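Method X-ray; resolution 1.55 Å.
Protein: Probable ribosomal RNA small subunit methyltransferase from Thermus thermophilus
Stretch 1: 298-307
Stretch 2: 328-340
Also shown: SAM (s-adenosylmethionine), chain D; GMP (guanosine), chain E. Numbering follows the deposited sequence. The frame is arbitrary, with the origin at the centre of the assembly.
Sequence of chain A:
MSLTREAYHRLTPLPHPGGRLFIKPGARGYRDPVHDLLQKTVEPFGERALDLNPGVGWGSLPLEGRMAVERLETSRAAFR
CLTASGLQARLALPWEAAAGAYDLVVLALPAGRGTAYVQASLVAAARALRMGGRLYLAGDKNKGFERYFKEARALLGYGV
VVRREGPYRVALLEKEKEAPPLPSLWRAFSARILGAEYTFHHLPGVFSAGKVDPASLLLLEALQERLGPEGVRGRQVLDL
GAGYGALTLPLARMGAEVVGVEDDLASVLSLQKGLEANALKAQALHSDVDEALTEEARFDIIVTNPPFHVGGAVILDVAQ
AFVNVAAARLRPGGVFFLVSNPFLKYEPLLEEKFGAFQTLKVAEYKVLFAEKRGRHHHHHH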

# COMPACT_ATOMS: atom_id res chain seq x y z
N ARG A 298 6.34 8.40 -21.47
CA ARG A 298 6.96 7.14 -21.88
C ARG A 298 8.36 6.98 -21.29
O ARG A 298 8.95 7.95 -20.79
CB ARG A 298 7.03 7.01 -23.41
CG ARG A 298 5.71 7.14 -24.13
CD ARG A 298 4.81 5.94 -23.89
NE ARG A 298 3.58 6.05 -24.67
CZ ARG A 298 2.44 6.57 -24.21
NH1 ARG A 298 2.36 7.03 -22.97
NH2 ARG A 298 1.38 6.63 -25.01
N PHE A 299 8.89 5.76 -21.32
CA PHE A 299 10.13 5.47 -20.62
C PHE A 299 11.02 4.57 -21.46
O PHE A 299 10.54 3.90 -22.38
CB PHE A 299 9.83 4.83 -19.26
CG PHE A 299 9.00 5.71 -18.36
CD1 PHE A 299 9.61 6.57 -17.46
CD2 PHE A 299 7.60 5.72 -18.46
CE1 PHE A 299 8.86 7.41 -16.65
CE2 PHE A 299 6.83 6.58 -17.66
CZ PHE A 299 7.46 7.42 -16.76
N ASP A 300 12.31 4.59 -21.13
CA ASP A 300 13.32 3.74 -21.76
C ASP A 300 13.45 2.39 -21.04
O ASP A 300 13.72 1.36 -21.67
CB ASP A 300 14.68 4.44 -21.75
CG ASP A 300 14.63 5.83 -22.37
OD1 ASP A 300 14.17 5.94 -23.53
OD2 ASP A 300 15.06 6.81 -21.71
N ILE A 301 13.28 2.40 -19.72
CA ILE A 301 13.45 1.20 -18.90
C ILE A 301 12.34 1.19 -17.87
O ILE A 301 12.10 2.20 -17.22
CB ILE A 301 14.81 1.19 -18.17
CG1 ILE A 301 15.96 1.17 -19.18
CG2 ILE A 301 14.94 -0.01 -17.24
CD1 ILE A 301 17.31 1.51 -18.57
N ILE A 302 11.68 0.04 -17.70
CA ILE A 302 10.68 -0.11 -16.64
C ILE A 302 11.03 -1.33 -15.82
O ILE A 302 11.36 -2.39 -16.37
CB ILE A 302 9.26 -0.20 -17.22
CG1 ILE A 302 8.94 1.11 -17.94
CG2 ILE A 302 8.24 -0.50 -16.09
CD1 ILE A 302 7.53 1.23 -18.48
N VAL A 303 11.04 -1.16 -14.50
CA VAL A 303 11.43 -2.26 -13.60
C VAL A 303 10.31 -2.49 -12.62
O VAL A 303 9.60 -1.55 -12.24
CB VAL A 303 12.75 -1.97 -12.82
CG1 VAL A 303 13.91 -1.79 -13.78
CG2 VAL A 303 12.59 -0.73 -11.91
N THR A 304 10.16 -3.74 -12.17
CA THR A 304 9.18 -4.00 -11.13
C THR A 304 9.46 -5.28 -10.38
O THR A 304 9.86 -6.28 -10.98
CB THR A 304 7.72 -4.00 -11.68
OG1 THR A 304 6.80 -4.08 -10.58
CG2 THR A 304 7.48 -5.19 -12.66
N ASN A 305 9.27 -5.20 -9.06
CA ASN A 305 9.13 -6.35 -8.18
C ASN A 305 7.67 -6.27 -7.71
O ASN A 305 7.38 -5.57 -6.73
CB ASN A 305 10.11 -6.18 -7.01
CG ASN A 305 10.04 -7.31 -6.00
OD1 ASN A 305 9.25 -8.24 -6.16
ND2 ASN A 305 10.87 -7.23 -4.95
N PRO A 306 6.73 -6.90 -8.44
CA PRO A 306 5.32 -6.63 -8.15
C PRO A 306 4.82 -7.21 -6.83
O PRO A 306 5.43 -8.15 -6.27
CB PRO A 306 4.56 -7.32 -9.30
CG PRO A 306 5.56 -7.77 -10.27
CD PRO A 306 6.91 -7.81 -9.60
N PRO A 307 3.68 -6.70 -6.36
CA PRO A 307 3.04 -7.31 -5.19
C PRO A 307 2.59 -8.73 -5.49
O PRO A 307 2.38 -9.09 -6.65
CB PRO A 307 1.83 -6.42 -4.93
CG PRO A 307 1.55 -5.76 -6.25
CD PRO A 307 2.86 -5.62 -6.96
N SAM D . 10.13 -1.97 -5.41
CA SAM D . 10.19 -2.25 -3.93
C SAM D . 11.28 -3.27 -3.67
O SAM D . 11.73 -3.86 -4.66
OXT SAM D . 11.64 -3.50 -2.50
CB SAM D . 8.86 -2.81 -3.41
CG SAM D . 8.39 -4.12 -4.06
SD SAM D . 6.87 -4.74 -3.27
CE SAM D . 6.93 -6.50 -3.70
C5' SAM D . 5.51 -4.19 -4.34
C4' SAM D . 5.16 -2.72 -4.14
O4' SAM D . 4.02 -2.49 -4.96
C3' SAM D . 4.79 -2.34 -2.70
O3' SAM D . 5.58 -1.26 -2.22
C2' SAM D . 3.31 -1.99 -2.80
O2' SAM D . 2.84 -1.03 -1.87
C1' SAM D . 3.25 -1.54 -4.26
N9 SAM D . 1.90 -1.51 -4.76
C8 SAM D . 0.81 -2.31 -4.42
N7 SAM D . -0.26 -1.95 -5.16
C5 SAM D . 0.13 -0.90 -5.97
C6 SAM D . -0.54 -0.10 -6.90
N6 SAM D . -1.85 -0.26 -7.15
N1 SAM D . 0.18 0.89 -7.53
C2 SAM D . 1.51 1.10 -7.27
N3 SAM D . 2.19 0.35 -6.31
C4 SAM D . 1.49 -0.63 -5.70
C4' GMP E . 10.56 -15.77 0.16
O4' GMP E . 10.13 -15.13 -1.04
C3' GMP E . 9.51 -15.47 1.22
O3' GMP E . 9.98 -14.35 1.98
C2' GMP E . 8.29 -15.06 0.41
O2' GMP E . 7.47 -14.14 1.13
C1' GMP E . 8.93 -14.39 -0.80
N9 GMP E . 8.14 -14.42 -2.05
C8 GMP E . 7.27 -15.36 -2.46
N7 GMP E . 6.75 -15.05 -3.68
C5 GMP E . 7.32 -13.89 -4.08
C6 GMP E . 7.23 -12.98 -5.25
O6 GMP E . 6.49 -13.25 -6.22
N1 GMP E . 7.99 -11.87 -5.24
C2 GMP E . 8.81 -11.55 -4.21
N2 GMP E . 9.55 -10.41 -4.24
N3 GMP E . 8.94 -12.33 -3.10
C4 GMP E . 8.23 -13.48 -2.99
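Stretch 2 (328-340) ARLRPGGVFFLVS

Stretch 2 lies beside stretch 1 as a parallel neighbour in a β-sheet, held by a ladder of backbone hydrogen bonds that is interrupted by a tight turn and clamped there by a salt bridge. The strand through Ile-302 to Thr-304 and the strand through Val-335 to Ser-340 run in the same direction, their axes 7° apart and 4.8 Å at closest approach.

The contact begins where a helix ends at Arg-329 and the chain becomes extended. Phe-299 N donates to Arg-329 O (2.8 Å), and Phe-299 O accepts from Arg-331 N (3.0 Å), which sets Phe-299 beside Leu-330. A type II turn from Arg-331 to Gly-334, closed by Gly-334 N to Arg-331 O at 2.7 Å, then shifts the register, so that Asp-300 faces Gly-334. Both glycines suit their places: Gly-333 has a positive phi of 85°, and a CB on Gly-334 would clash with Leu-330 CD2.

Beyond the turn the ladder is regular. Val-335 N reaches Asp-300 O (3.0 Å), Ile-302 N reaches Val-335 O (2.9 Å), Phe-337 N reaches Ile-302 O (2.9 Å), Thr-304 N reaches Phe-337 O (3.0 Å) and Val-339 N reaches Thr-304 O (3.1 Å). In-register parallel pairs place like-facing side chains together. On one face, Ile-301 CG1 meets Val-335 CG2 at 3.8 Å and Val-303 CG1 lies 4.3 Å from Phe-337 CB. On the other, Ile-302 packs its CG1 on Leu-330 CD2 (3.7 Å) and its CG2 on Phe-336 CD1 (3.9 Å), while Thr-304 CG2 approaches Leu-338 CD1 at 3.9 Å.

At the start of the contact Arg-331 NH2 forms a salt bridge with Asp-300 OD1 (3.1 Å), while the NH1 atoms of Arg-298 and the buried Arg-329 lie 3.7 Å apart, a close pair of like charges. At the far end, Pro-306 CG still touches Leu-338 CD1 (3.9 Å), and Asn-305 OD1 accepts from N2 of the bound guanosine (2.9 Å).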

# COMPACT_ATOMS: atom_id res chain seq x y z
N ALA A 328 2.67 -0.59 -22.35
CA ALA A 328 2.07 0.62 -22.89
C ALA A 328 2.93 1.87 -22.69
O ALA A 328 2.85 2.81 -23.49
CB ALA A 328 0.67 0.83 -22.29
N ARG A 329 3.77 1.87 -21.66
CA ARG A 329 4.53 3.06 -21.28
C ARG A 329 5.94 3.06 -21.84
O ARG A 329 6.64 4.06 -21.72
CB ARG A 329 4.60 3.18 -19.75
CG ARG A 329 3.28 3.50 -19.02
CD ARG A 329 3.02 4.98 -19.08
NE ARG A 329 1.75 5.37 -18.47
CZ ARG A 329 1.21 6.58 -18.62
NH1 ARG A 329 1.80 7.52 -19.36
NH2 ARG A 329 0.05 6.85 -18.03
N LEU A 330 6.37 1.93 -22.42
CA LEU A 330 7.72 1.86 -23.01
C LEU A 330 7.77 2.43 -24.42
O LEU A 330 6.89 2.14 -25.25
CB LEU A 330 8.24 0.42 -23.05
CG LEU A 330 8.86 -0.09 -21.74
CD1 LEU A 330 9.06 -1.62 -21.76
CD2 LEU A 330 10.18 0.62 -21.44
N ARG A 331 8.80 3.22 -24.69
CA ARG A 331 9.09 3.67 -26.05
C ARG A 331 9.63 2.50 -26.86
O ARG A 331 10.18 1.56 -26.30
CB ARG A 331 10.11 4.83 -26.04
CG ARG A 331 9.47 6.16 -25.73
CD ARG A 331 10.44 7.32 -25.91
NE ARG A 331 11.37 7.38 -24.78
CZ ARG A 331 11.28 8.23 -23.77
NH1 ARG A 331 10.33 9.16 -23.72
NH2 ARG A 331 12.18 8.16 -22.80
N PRO A 332 9.47 2.55 -28.20
CA PRO A 332 10.11 1.50 -29.00
C PRO A 332 11.59 1.34 -28.65
O PRO A 332 12.29 2.35 -28.49
CB PRO A 332 9.96 2.01 -30.43
CG PRO A 332 8.77 2.90 -30.40
CD PRO A 332 8.73 3.52 -29.04
N GLY A 333 12.04 0.10 -28.54
CA GLY A 333 13.41 -0.18 -28.10
C GLY A 333 13.56 -0.22 -26.59
O GLY A 333 14.60 -0.63 -26.07
N GLY A 334 12.52 0.22 -25.88
CA GLY A 334 12.54 0.19 -24.41
C GLY A 334 12.53 -1.22 -23.84
O GLY A 334 12.13 -2.18 -24.51
N VAL A 335 12.98 -1.35 -22.60
CA VAL A 335 13.09 -2.67 -21.98
C VAL A 335 12.37 -2.77 -20.63
O VAL A 335 12.22 -1.77 -19.91
CB VAL A 335 14.56 -3.12 -21.85
CG1 VAL A 335 15.19 -3.30 -23.23
CG2 VAL A 335 15.39 -2.13 -21.02
N PHE A 336 11.94 -3.98 -20.31
CA PHE A 336 11.15 -4.27 -19.11
C PHE A 336 11.81 -5.40 -18.33
O PHE A 336 12.16 -6.44 -18.90
CB PHE A 336 9.76 -4.70 -19.54
CG PHE A 336 8.82 -5.05 -18.42
CD1 PHE A 336 8.71 -4.22 -17.29
CD2 PHE A 336 8.01 -6.18 -18.50
CE1 PHE A 336 7.81 -4.52 -16.26
CE2 PHE A 336 7.10 -6.50 -17.49
CZ PHE A 336 6.99 -5.67 -16.36
N PHE A 337 11.98 -5.19 -17.02
CA PHE A 337 12.51 -6.22 -16.12
C PHE A 337 11.50 -6.47 -15.01
O PHE A 337 11.05 -5.51 -14.37
CB PHE A 337 13.81 -5.75 -15.43
CG PHE A 337 14.96 -5.56 -16.36
CD1 PHE A 337 15.93 -6.55 -16.50
CD2 PHE A 337 15.08 -4.39 -17.09
CE1 PHE A 337 17.00 -6.36 -17.37
CE2 PHE A 337 16.14 -4.18 -17.94
CZ PHE A 337 17.12 -5.17 -18.09
N LEU A 338 11.16 -7.73 -14.77
CA LEU A 338 10.21 -8.10 -13.72
C LEU A 338 10.77 -9.26 -12.91
O LEU A 338 11.33 -10.19 -13.48
CB LEU A 338 8.88 -8.50 -14.35
CG LEU A 338 7.77 -9.04 -13.43
CD1 LEU A 338 6.37 -8.71 -13.97
CD2 LEU A 338 7.94 -10.54 -13.27
N VAL A 339 10.63 -9.21 -11.59
CA VAL A 339 11.12 -10.32 -10.76
C VAL A 339 9.97 -10.90 -9.94
O VAL A 339 9.13 -10.15 -9.42
CB VAL A 339 12.33 -9.90 -9.88
CG1 VAL A 339 11.95 -8.81 -8.87
CG2 VAL A 339 12.95 -11.10 -9.17
N SER A 340 9.92 -12.24 -9.85
CA SER A 340 8.86 -12.88 -9.09
C SER A 340 9.26 -14.26 -8.58
O SER A 340 10.32 -14.78 -8.90
CB SER A 340 7.59 -13.01 -9.93
OG SER A 340 7.67 -14.09 -10.82